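PDB 6FBM: gram-negative insecticidal protein from Chromobacterium piscinae, which kills insects and probably acts by binding target-cell membranes and forming pores in them, as other MAC/perforin proteins do. Local coordinates for residues 24-29 against 305-310; 96-101 against 298-303; 213-216 against 220-223; 358-361 against 367-370; 421-426 against 430-435. All coordinates share one frame; numbering follows the deposited sequence.

Contacts 1, 2 and 3 lie in the MAC/perforin part; contacts 4 and 5 lie in the C-terminal part, within the Vps62-like range. Contacts 1 and 2 are direct neighbours, their centres 8 Å apart. They share two probable hydrogen bonds: Gln308 OE1 to Lys99 N at 2.7 Å and Val25 O to Phe101 N at 2.8 Å. Contact 3 sits in another helical region, about 43 Å from contact 2 between centres. The MAC/perforin topology suggests that 96-101 and contact 3 belong to the two helical clusters of that fold. Contacts 4 and 5 have centres 17 Å apart and do not touch; their centres lie about 53 and 55 Å from that of contact 1.

Contact 1: residues 24-29 against 305-310; sequences DVNGLY and KQSQQS
Asn26 and Ser307 carry this small surface contact. Its polar part is a close approach between Asn26 OD1 and Ser307 OG, 3.0 Å apart. Ser307 OG is bonded to Met304 O and also accepts from Gln308 NE2 at 2.7 Å. That amide N-H points to the hydroxyl within its own plane.

The remaining contact is van der Waals packing. The Asn26 amide meets the short serine side chain along both of its atoms. Its CG lies 3.4 Å from Ser307 CB, and its ND2 lies 3.6 Å from the same carbon. Asn26 CG is turned beside its own backbone N (chi1 -65°), which carries the amide out to the serine.

Two local bonds, one of them to the Asp24 carboxylate, shape the loop that presents Asn26. Residues Asp24 to Gly27 form a type I beta turn, closed by Gly27 N to Asp24 O at 2.9 Å. Asp24 OD1 also accepts from Asn26 N at 2.9 Å, which makes an Asx turn.

The contact links the loop after strand 21-23 to the chain leaving helix 300-304. Asn26 also touches Phe303 and Met304 of that helix, and its backbone bonds to Ala103 of helix 102-108. Arg85 of helix 81-88 binds Ser307 O and Gln309 O of the second segment.

Contact 2: residues 96-101 against 298-303; sequences GRYKLF and DAFPEF
Tyr98 and Phe300 form a T-shaped (edge-to-face) aromatic pair inside the MAC/perforin region. Phe300 supplies the edge and Tyr98 the face. The ring centroids are 4.9 Å apart and the planes meet at 70°. The leading edge is the CD2-CE2 side of Phe300. Its CE2 lies 3.6 Å from Tyr98 CE2, nearer the rim of the tyrosine ring than its centre.

The torsions bring the rings together from the loop and from the helix. Phe300 CG points away from its backbone N (chi1 -169°). Tyr98 CG lies beside its own N (chi1 -71°). The two side chains run past one another in opposite senses.

The next shell fixes both partners. Phe300 is also in edge-to-face contact with Trp284 and Tyr170, so it belongs to an aromatic cluster. The loop bearing Tyr98 lies between helices 81-88 and 102-108. Lys99 NZ forms a salt bridge with Glu82, and Leu100 N bonds to Ser89 OG. These bonds tie the loop to helix 81-88 and its surroundings. Packing of Tyr98 and Leu100 on Met304, together with the ring pair, joins it to helix 300-304.

The far end of the tyrosine rests on a proline. Tyr98 OH lies 3.4 Å from Pro301 CG and 3.5 Å from Pro301 CA.

Contact 3: residues 213-216 against 220-223; sequences IKIE and EMEK
Ile215 and Met221 make the main apolar contact. Met221 CE lies 3.6 Å from Ile215 CG1, with the two side chains crossing at a slant. The same methyl meets Ile213 CD1 tip to tip at 4.0 Å. Met221 runs extended from its backbone and bends at its last torsion (chi3 57°). The bend turns CE against both isoleucines. Met204 of helix 198-209 touches both Ile213 and Met221, and Ala208 of that helix touches Ile215.

A second set of packing contacts involves backbone and aliphatic carbons. Ile215 CG2 sits against the first turn of helix 220-230, 3.5 Å from Glu222 N. It also lies 3.7 Å from Glu222 CB. Glu216 O approaches that same CB at 3.8 Å.

Polar bonds run beside this patch. Lys214 NZ forms a salt bridge with Glu216 OE2 at 2.7 Å, reaching the carboxylate from above its plane. Ser219 OG bonds to both Glu222 N and Glu216 O, which joins the loop to the start of the helix. Glu222 OE1 bonds to Gly218 N.

The segments belong to the helical region between strands 179-187 and 232-239. By topology this is probably one of the helical clusters that rearrange into membrane-spanning hairpins in pore-forming MAC/perforin proteins. The chemistry implies that the direct contact is van der Waals packing, mostly between apolar groups, while Ser219 and Gly218, in the intervening turn, supply polar ties.

Contact 4: residues 358-361 against 367-370; sequences FGQR and ADGH
Phe358 and Gln360 project from an outer strand of a three-stranded antiparallel sheet, 326-331, 342-346 and 358-360, onto the loop that follows it. The loop residues 367-370 fold back over them.

Gly369 lies over one face of the Phe358 ring in a CH-pi contact. Its CA is 4.0 Å from the ring centroid and 25° off the ring normal, offset toward the rim. Gly369 N approaches Phe358 CE2 at 3.4 Å. With chi1 at -170° the ring leaves the strand on the far side from the amide N and comes to lie against Gly369. On the same ring, CD1 lies 3.9 Å from His370 O. Met326 of strand 326-331 also touches Phe358, Ala367 and His370.

Gln360 makes the hydrogen bond across the contact. Asp368 N donates to Gln360 OE1 at 3.1 Å. The donor stands above the carbonyl plane and is not aimed at a lone pair. The amide and the Asp368 carboxylate are stacked with their planes 30° apart. Gln360 CG comes 3.1 Å from Asp368 OD2, a tight approach. Gln360 OE1 is also 3.2 Å from Ala367 CA.

The other end of the amide is held too. Gln360 NE2 bonds to Asn362 OD1 and to Val366 O, so the buried amide is gripped at both its oxygen and its nitrogen. His370 ND1 bonds to Pro324 O.

The loop links strand 358-360 to strand 373-376 of a four-stranded mixed sheet. It is thus an intersheet connection of the Vps62-like region, consistent with a beta-tripod family member.

Contact 5: residues 421-426 against 430-435; sequences VMMLAT and NPPNLP
Val421 and Met423 lie on strand 421-426 and pack against the proline-bearing loop 430-435 that follows it. The strand pairs with 403-410 and carries a G1 beta bulge, in which Ala425 and Thr426 both face Asp403.

Val421 uses both methyls. CG1 lies 3.9 Å from Pro432 CG, with the side chains sliding past one another. CG2 meets Leu434 CD1 tip to tip at 3.8 Å. Trp389 of strand 388-391 touches both Val421 and Pro432, so the proline and valine sit together against an indole.

Met423 bends at chi2 (-63°) and chi3 (-74°). This curls its chain round the Asn430 carbonyl: CG and CE are each 3.5 Å from Asn430 O. The sulfur SD lies 3.9 Å from Pro432 CA. Trp407 of strand 403-410 touches both Met423 and Pro432.

At the bulge end, Thr426 CB is 4.0 Å from Asn430 ND2. Thr426 OG1 bonds to Gly428 O, and Asn430 ND2 makes a weak bond to Ser427 O; both bonds lie within the turn between the segments.

The whole is a bulged antiparallel strand whose return loop is packed on Val421 and Met423, the strand side chains that point toward it, in the Vps62-like region.

Contact 1: residues 24-29 against 305-310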
# COMPACT_ATOMS: atom_id res chain seq x y z
N ASP A 24 -12.11 8.82 34.05
CA ASP A 24 -11.71 9.92 34.88
C ASP A 24 -12.72 11.05 34.68
O ASP A 24 -12.63 11.84 33.75
CB ASP A 24 -10.30 10.39 34.52
CG ASP A 24 -9.84 11.53 35.40
OD1 ASP A 24 -10.62 12.01 36.27
OD2 ASP A 24 -8.68 11.97 35.19
N VAL A 25 -13.67 11.14 35.61
CA VAL A 25 -14.72 12.15 35.53
C VAL A 25 -14.20 13.57 35.70
O VAL A 25 -14.91 14.53 35.40
CB VAL A 25 -15.85 11.89 36.54
CG1 VAL A 25 -16.49 10.54 36.25
CG2 VAL A 25 -15.35 11.97 37.99
N ASN A 26 -12.96 13.70 36.16
CA ASN A 26 -12.26 14.98 36.25
C ASN A 26 -11.34 15.24 35.07
O ASN A 26 -10.60 16.21 35.10
CB ASN A 26 -11.50 15.08 37.58
CG ASN A 26 -12.43 15.10 38.78
OD1 ASN A 26 -13.46 15.75 38.73
ND2 ASN A 26 -12.10 14.36 39.83
N GLY A 27 -11.41 14.41 34.03
CA GLY A 27 -10.49 14.47 32.89
C GLY A 27 -11.06 15.26 31.72
O GLY A 27 -11.58 16.37 31.91
N LEU A 28 -10.97 14.72 30.51
CA LEU A 28 -11.56 15.39 29.35
C LEU A 28 -13.01 14.97 29.19
O LEU A 28 -13.45 13.98 29.76
CB LEU A 28 -10.78 15.07 28.08
CG LEU A 28 -9.27 15.31 28.10
CD1 LEU A 28 -8.73 14.92 26.73
CD2 LEU A 28 -8.88 16.75 28.46
N TYR A 29 -13.77 15.76 28.42
CA TYR A 29 -15.14 15.43 28.12
C TYR A 29 -15.13 14.34 27.04
O TYR A 29 -14.56 14.50 25.99
CB TYR A 29 -15.91 16.67 27.63
CG TYR A 29 -17.33 16.39 27.19
CD1 TYR A 29 -18.38 16.42 28.09
CD2 TYR A 29 -17.62 16.08 25.85
CE1 TYR A 29 -19.68 16.15 27.69
CE2 TYR A 29 -18.91 15.79 25.45
CZ TYR A 29 -19.94 15.85 26.35
OH TYR A 29 -21.24 15.58 25.96
N LYS A 305 -13.31 16.45 45.99
CA LYS A 305 -13.02 17.71 46.70
C LYS A 305 -12.03 18.59 45.94
O LYS A 305 -12.37 19.71 45.58
CB LYS A 305 -12.49 17.43 48.12
CG LYS A 305 -12.52 18.62 49.06
CD LYS A 305 -11.42 18.58 50.12
CE LYS A 305 -11.25 19.96 50.76
NZ LYS A 305 -10.75 19.96 52.17
N GLN A 306 -10.83 18.07 45.66
CA GLN A 306 -9.81 18.82 44.92
C GLN A 306 -10.35 19.38 43.59
O GLN A 306 -10.07 20.54 43.25
CB GLN A 306 -8.57 17.93 44.66
CG GLN A 306 -7.37 18.65 44.04
CD GLN A 306 -6.22 17.75 43.58
OE1 GLN A 306 -6.00 16.66 44.12
NE2 GLN A 306 -5.46 18.22 42.60
N SER A 307 -11.13 18.58 42.85
CA SER A 307 -11.63 19.00 41.55
C SER A 307 -12.67 20.11 41.64
O SER A 307 -12.79 20.90 40.71
CB SER A 307 -12.20 17.82 40.76
OG SER A 307 -13.45 17.40 41.28
N GLN A 308 -13.40 20.19 42.75
CA GLN A 308 -14.45 21.20 42.90
C GLN A 308 -13.98 22.58 43.37
O GLN A 308 -14.81 23.46 43.50
CB GLN A 308 -15.54 20.69 43.84
CG GLN A 308 -16.20 19.41 43.40
CD GLN A 308 -16.57 19.42 41.93
OE1 GLN A 308 -17.61 19.97 41.55
NE2 GLN A 308 -15.73 18.83 41.10
N GLN A 309 -12.69 22.78 43.63
CA GLN A 309 -12.18 24.11 43.97
C GLN A 309 -12.50 25.05 42.82
O GLN A 309 -12.41 24.67 41.65
CB GLN A 309 -10.67 24.12 44.20
CG GLN A 309 -10.20 23.51 45.52
CD GLN A 309 -8.68 23.57 45.68
OE1 GLN A 309 -8.11 24.57 46.16
NE2 GLN A 309 -8.00 22.49 45.28
N SER A 310 -12.86 26.29 43.16
CA SER A 310 -13.08 27.33 42.17
C SER A 310 -11.79 27.69 41.45
O SER A 310 -10.68 27.53 41.99
CB SER A 310 -13.66 28.58 42.82
OG SER A 310 -15.05 28.41 43.03

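Contact 2: residues 96-101 against 298-303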
# COMPACT_ATOMS: atom_id res chain seq x y z
N GLY A 96 -25.65 14.29 41.42
CA GLY A 96 -25.08 15.41 42.15
C GLY A 96 -24.99 16.57 41.19
O GLY A 96 -25.48 16.50 40.06
N ARG A 97 -24.38 17.64 41.64
CA ARG A 97 -24.25 18.85 40.85
C ARG A 97 -22.76 19.14 40.79
O ARG A 97 -22.31 20.23 41.14
CB ARG A 97 -25.05 20.00 41.49
CG ARG A 97 -26.57 19.75 41.64
CD ARG A 97 -27.16 20.42 42.91
NE ARG A 97 -28.45 19.88 43.43
CZ ARG A 97 -28.63 18.81 44.23
NH1 ARG A 97 -27.61 18.04 44.63
NH2 ARG A 97 -29.87 18.47 44.63
N TYR A 98 -21.99 18.14 40.36
CA TYR A 98 -20.53 18.26 40.33
C TYR A 98 -20.06 18.98 39.08
O TYR A 98 -20.68 18.87 38.01
CB TYR A 98 -19.84 16.88 40.42
CG TYR A 98 -19.95 16.22 41.78
CD1 TYR A 98 -19.06 16.53 42.81
CD2 TYR A 98 -20.96 15.31 42.06
CE1 TYR A 98 -19.17 15.95 44.06
CE2 TYR A 98 -21.09 14.73 43.32
CZ TYR A 98 -20.18 15.05 44.31
OH TYR A 98 -20.29 14.49 45.54
N LYS A 99 -18.98 19.73 39.23
CA LYS A 99 -18.23 20.28 38.10
C LYS A 99 -17.23 19.23 37.61
O LYS A 99 -16.18 18.99 38.23
CB LYS A 99 -17.50 21.57 38.50
CG LYS A 99 -18.42 22.66 39.01
CD LYS A 99 -17.68 23.85 39.59
CE LYS A 99 -18.61 24.61 40.52
NZ LYS A 99 -17.93 25.78 41.15
N LEU A 100 -17.58 18.61 36.48
CA LEU A 100 -16.83 17.51 35.90
C LEU A 100 -15.92 18.02 34.83
O LEU A 100 -15.99 19.19 34.45
CB LEU A 100 -17.78 16.49 35.31
CG LEU A 100 -18.86 15.90 36.22
CD1 LEU A 100 -19.75 14.97 35.43
CD2 LEU A 100 -18.21 15.16 37.39
N PHE A 101 -15.05 17.14 34.36
CA PHE A 101 -14.21 17.38 33.19
C PHE A 101 -13.29 18.60 33.32
O PHE A 101 -13.10 19.35 32.37
CB PHE A 101 -15.08 17.48 31.92
CG PHE A 101 -16.15 16.43 31.85
CD1 PHE A 101 -15.83 15.08 32.00
CD2 PHE A 101 -17.47 16.78 31.65
CE1 PHE A 101 -16.82 14.11 31.95
CE2 PHE A 101 -18.47 15.81 31.60
CZ PHE A 101 -18.14 14.47 31.76
N ASP A 298 -20.85 7.50 49.55
CA ASP A 298 -20.57 8.56 50.54
C ASP A 298 -19.18 9.14 50.40
O ASP A 298 -18.94 10.30 50.74
CB ASP A 298 -20.70 8.03 51.98
CG ASP A 298 -22.13 7.77 52.38
OD1 ASP A 298 -23.04 8.32 51.76
OD2 ASP A 298 -22.36 7.02 53.36
N ALA A 299 -18.25 8.32 49.91
CA ALA A 299 -16.88 8.76 49.74
C ALA A 299 -16.66 9.61 48.48
O ALA A 299 -15.57 10.20 48.29
CB ALA A 299 -15.97 7.56 49.75
N PHE A 300 -17.67 9.69 47.60
CA PHE A 300 -17.48 10.42 46.34
C PHE A 300 -17.19 11.91 46.54
O PHE A 300 -16.31 12.44 45.89
CB PHE A 300 -18.64 10.18 45.39
CG PHE A 300 -18.39 10.68 43.99
CD1 PHE A 300 -17.31 10.22 43.25
CD2 PHE A 300 -19.26 11.60 43.41
CE1 PHE A 300 -17.10 10.68 41.96
CE2 PHE A 300 -19.06 12.05 42.12
CZ PHE A 300 -17.97 11.60 41.39
N PRO A 301 -17.91 12.59 47.47
CA PRO A 301 -17.56 13.99 47.72
C PRO A 301 -16.10 14.25 48.03
O PRO A 301 -15.53 15.23 47.52
CB PRO A 301 -18.44 14.38 48.90
CG PRO A 301 -19.66 13.53 48.73
CD PRO A 301 -19.22 12.26 48.07
N GLU A 302 -15.48 13.41 48.86
CA GLU A 302 -14.06 13.63 49.18
C GLU A 302 -13.15 13.28 48.01
O GLU A 302 -12.18 13.99 47.78
CB GLU A 302 -13.59 12.99 50.52
CG GLU A 302 -13.57 11.46 50.59
CD GLU A 302 -12.51 10.89 51.54
OE1 GLU A 302 -11.40 11.44 51.62
OE2 GLU A 302 -12.80 9.83 52.16
N PHE A 303 -13.48 12.24 47.25
CA PHE A 303 -12.75 11.97 46.00
C PHE A 303 -12.73 13.21 45.09
O PHE A 303 -11.70 13.53 44.50
CB PHE A 303 -13.35 10.77 45.24
CG PHE A 303 -12.67 10.47 43.94
CD1 PHE A 303 -11.50 9.73 43.90
CD2 PHE A 303 -13.18 10.97 42.75
CE1 PHE A 303 -10.86 9.47 42.69
CE2 PHE A 303 -12.55 10.73 41.53
CZ PHE A 303 -11.40 9.95 41.50

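Contact 3: residues 213-216 against 220-223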
# COMPACT_ATOMS: atom_id res chain seq x y z
N ILE A 213 -22.13 27.04 6.60
CA ILE A 213 -22.61 28.27 5.97
C ILE A 213 -21.48 28.91 5.20
O ILE A 213 -20.31 28.69 5.48
CB ILE A 213 -23.25 29.24 6.98
CG1 ILE A 213 -22.22 29.78 7.98
CG2 ILE A 213 -24.39 28.57 7.72
CD1 ILE A 213 -22.81 30.73 8.99
N LYS A 214 -21.85 29.70 4.20
CA LYS A 214 -20.94 30.72 3.66
C LYS A 214 -21.48 32.05 4.12
O LYS A 214 -22.68 32.26 4.10
CB LYS A 214 -20.80 30.68 2.14
CG LYS A 214 -19.67 31.59 1.60
CD LYS A 214 -20.15 32.83 0.83
CE LYS A 214 -20.37 32.59 -0.65
NZ LYS A 214 -20.81 33.84 -1.36
N ILE A 215 -20.58 32.92 4.58
CA ILE A 215 -20.94 34.25 5.03
C ILE A 215 -20.60 35.18 3.89
O ILE A 215 -19.50 35.10 3.34
CB ILE A 215 -20.14 34.64 6.28
CG1 ILE A 215 -20.38 33.62 7.38
CG2 ILE A 215 -20.51 36.05 6.73
CD1 ILE A 215 -19.83 34.02 8.75
N GLU A 216 -21.55 36.05 3.55
CA GLU A 216 -21.38 36.99 2.44
C GLU A 216 -20.44 38.09 2.86
O GLU A 216 -20.60 38.65 3.94
CB GLU A 216 -22.72 37.60 2.01
CG GLU A 216 -23.60 36.67 1.17
CD GLU A 216 -23.05 36.39 -0.23
OE1 GLU A 216 -22.64 37.34 -0.87
OE2 GLU A 216 -23.03 35.22 -0.67
N GLU A 220 -23.51 41.88 7.76
CA GLU A 220 -23.55 42.09 9.19
C GLU A 220 -22.97 40.87 9.90
O GLU A 220 -22.18 41.02 10.83
CB GLU A 220 -25.00 42.36 9.64
CG GLU A 220 -25.22 42.59 11.13
CD GLU A 220 -24.46 43.79 11.71
OE1 GLU A 220 -23.78 44.57 10.99
OE2 GLU A 220 -24.57 43.96 12.94
N MET A 221 -23.31 39.67 9.44
CA MET A 221 -22.79 38.45 10.05
C MET A 221 -21.26 38.40 9.94
O MET A 221 -20.61 37.99 10.90
CB MET A 221 -23.42 37.21 9.45
CG MET A 221 -23.21 35.94 10.28
SD MET A 221 -24.30 34.58 9.74
CE MET A 221 -23.82 34.46 8.01
N GLU A 222 -20.69 38.82 8.81
CA GLU A 222 -19.23 38.85 8.66
C GLU A 222 -18.59 39.78 9.69
O GLU A 222 -17.56 39.44 10.27
CB GLU A 222 -18.79 39.30 7.25
CG GLU A 222 -17.26 39.36 7.07
CD GLU A 222 -16.87 39.76 5.66
OE1 GLU A 222 -17.19 40.90 5.23
OE2 GLU A 222 -16.20 38.96 4.97
N LYS A 223 -19.18 40.95 9.88
CA LYS A 223 -18.66 41.88 10.85
C LYS A 223 -18.66 41.23 12.24
O LYS A 223 -17.63 41.20 12.91
CB LYS A 223 -19.46 43.20 10.82
CG LYS A 223 -18.90 44.24 11.77
CD LYS A 223 -20.04 45.07 12.40
CE LYS A 223 -19.48 45.94 13.51
NZ LYS A 223 -20.55 46.35 14.49

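Contact 4: residues 358-361 against 367-370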
# COMPACT_ATOMS: atom_id res chain seq x y z
N PHE A 358 -11.49 66.90 38.66
CA PHE A 358 -11.49 67.31 40.05
C PHE A 358 -12.06 68.73 40.15
O PHE A 358 -11.67 69.60 39.35
CB PHE A 358 -10.09 67.26 40.67
CG PHE A 358 -10.11 67.44 42.13
CD1 PHE A 358 -10.36 66.35 42.96
CD2 PHE A 358 -9.99 68.70 42.70
CE1 PHE A 358 -10.45 66.51 44.34
CE2 PHE A 358 -10.07 68.86 44.08
CZ PHE A 358 -10.29 67.77 44.89
N GLY A 359 -12.97 68.95 41.11
CA GLY A 359 -13.59 70.26 41.29
C GLY A 359 -13.29 70.92 42.63
O GLY A 359 -13.17 70.24 43.64
N GLN A 360 -13.20 72.25 42.63
CA GLN A 360 -12.86 73.06 43.81
C GLN A 360 -13.74 74.29 43.92
O GLN A 360 -13.97 74.97 42.91
CB GLN A 360 -11.48 73.63 43.66
CG GLN A 360 -10.40 72.83 44.29
CD GLN A 360 -9.15 72.89 43.49
OE1 GLN A 360 -8.79 71.92 42.84
NE2 GLN A 360 -8.45 74.02 43.56
N ARG A 361 -14.13 74.65 45.14
CA ARG A 361 -14.80 75.92 45.38
C ARG A 361 -13.81 77.08 45.57
O ARG A 361 -13.83 77.75 46.59
CB ARG A 361 -15.74 75.84 46.58
CG ARG A 361 -16.82 76.92 46.53
CD ARG A 361 -17.67 76.88 47.78
NE ARG A 361 -18.36 75.62 47.92
CZ ARG A 361 -19.02 75.23 49.01
NH1 ARG A 361 -19.11 76.03 50.08
NH2 ARG A 361 -19.60 74.04 49.04
N ALA A 367 -4.52 72.16 42.26
CA ALA A 367 -5.63 71.32 42.71
C ALA A 367 -5.52 71.00 44.19
O ALA A 367 -4.43 70.67 44.68
CB ALA A 367 -5.66 70.03 41.89
N ASP A 368 -6.65 71.06 44.89
CA ASP A 368 -6.75 70.63 46.30
C ASP A 368 -6.64 69.12 46.47
O ASP A 368 -6.29 68.66 47.55
CB ASP A 368 -8.09 71.09 46.94
CG ASP A 368 -8.21 72.62 47.03
OD1 ASP A 368 -7.18 73.33 46.89
OD2 ASP A 368 -9.34 73.11 47.22
N GLY A 369 -6.94 68.36 45.43
CA GLY A 369 -6.81 66.91 45.45
C GLY A 369 -6.46 66.35 44.08
O GLY A 369 -6.06 67.08 43.15
N HIS A 370 -6.67 65.05 43.94
CA HIS A 370 -6.36 64.33 42.73
C HIS A 370 -7.59 63.55 42.26
O HIS A 370 -8.33 63.00 43.05
CB HIS A 370 -5.19 63.38 42.98
CG HIS A 370 -3.91 64.10 43.24
ND1 HIS A 370 -3.03 64.45 42.24
CD2 HIS A 370 -3.36 64.53 44.40
CE1 HIS A 370 -1.99 65.06 42.78
NE2 HIS A 370 -2.16 65.12 44.08

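Contact 5: residues 421-426 against 430-435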
# COMPACT_ATOMS: atom_id res chain seq x y z
N VAL A 421 -17.63 67.08 33.49
CA VAL A 421 -16.58 67.98 33.06
C VAL A 421 -17.18 69.35 32.86
O VAL A 421 -18.16 69.51 32.12
CB VAL A 421 -16.01 67.51 31.72
CG1 VAL A 421 -15.01 68.51 31.18
CG2 VAL A 421 -15.40 66.12 31.87
N MET A 422 -16.61 70.34 33.53
CA MET A 422 -17.02 71.72 33.35
C MET A 422 -16.19 72.32 32.25
O MET A 422 -15.01 72.03 32.15
CB MET A 422 -16.79 72.53 34.62
CG MET A 422 -17.56 72.05 35.82
SD MET A 422 -19.33 72.04 35.62
CE MET A 422 -19.69 73.76 35.33
N MET A 423 -16.83 73.17 31.46
CA MET A 423 -16.18 73.99 30.45
C MET A 423 -16.50 75.43 30.82
O MET A 423 -17.66 75.84 30.76
CB MET A 423 -16.72 73.64 29.05
CG MET A 423 -16.42 72.21 28.60
SD MET A 423 -14.67 71.82 28.42
CE MET A 423 -14.24 72.69 26.91
N LEU A 424 -15.47 76.17 31.21
CA LEU A 424 -15.62 77.45 31.88
C LEU A 424 -14.88 78.56 31.13
O LEU A 424 -13.70 78.41 30.79
CB LEU A 424 -15.09 77.36 33.31
CG LEU A 424 -15.71 76.27 34.20
CD1 LEU A 424 -14.92 76.11 35.49
CD2 LEU A 424 -17.16 76.54 34.55
N ALA A 425 -15.61 79.64 30.82
CA ALA A 425 -15.08 80.86 30.25
C ALA A 425 -14.71 80.64 28.80
O ALA A 425 -13.61 81.00 28.36
CB ALA A 425 -13.91 81.39 31.06
N THR A 426 -15.65 80.04 28.06
CA THR A 426 -15.41 79.62 26.68
C THR A 426 -16.08 80.56 25.70
O THR A 426 -16.99 81.31 26.08
CB THR A 426 -15.90 78.17 26.44
OG1 THR A 426 -17.29 78.02 26.79
CG2 THR A 426 -15.07 77.20 27.27
N ASN A 430 -18.39 75.07 23.77
CA ASN A 430 -17.48 74.08 23.23
C ASN A 430 -17.52 72.86 24.11
O ASN A 430 -17.40 72.98 25.34
CB ASN A 430 -16.05 74.61 23.21
CG ASN A 430 -15.92 75.82 22.33
OD1 ASN A 430 -16.60 75.91 21.29
ND2 ASN A 430 -15.10 76.77 22.75
N PRO A 431 -17.72 71.68 23.51
CA PRO A 431 -17.81 70.47 24.28
C PRO A 431 -16.41 70.04 24.72
O PRO A 431 -15.43 70.49 24.13
CB PRO A 431 -18.38 69.48 23.30
CG PRO A 431 -17.86 69.92 21.97
CD PRO A 431 -17.78 71.41 22.06
N PRO A 432 -16.32 69.18 25.76
CA PRO A 432 -15.04 68.67 26.20
C PRO A 432 -14.25 68.01 25.07
O PRO A 432 -14.84 67.36 24.19
CB PRO A 432 -15.42 67.65 27.26
CG PRO A 432 -16.75 68.05 27.73
CD PRO A 432 -17.43 68.66 26.57
N ASN A 433 -12.95 68.24 25.06
CA ASN A 433 -12.07 67.61 24.10
C ASN A 433 -11.06 66.90 24.95
O ASN A 433 -10.08 67.47 25.37
CB ASN A 433 -11.41 68.66 23.23
CG ASN A 433 -10.36 68.09 22.32
OD1 ASN A 433 -10.38 66.90 21.98
ND2 ASN A 433 -9.42 68.93 21.95
N LEU A 434 -11.36 65.65 25.25
CA LEU A 434 -10.60 64.86 26.18
C LEU A 434 -10.43 63.50 25.54
O LEU A 434 -11.17 62.57 25.87
CB LEU A 434 -11.35 64.71 27.49
CG LEU A 434 -11.62 66.01 28.26
CD1 LEU A 434 -12.60 65.73 29.40
CD2 LEU A 434 -10.34 66.66 28.77
N PRO A 435 -9.42 63.36 24.65
CA PRO A 435 -9.25 62.08 23.95
C PRO A 435 -9.11 60.88 24.87
O PRO A 435 -9.49 59.79 24.48
CB PRO A 435 -7.95 62.28 23.12
CG PRO A 435 -7.69 63.75 23.11
CD PRO A 435 -8.31 64.29 24.37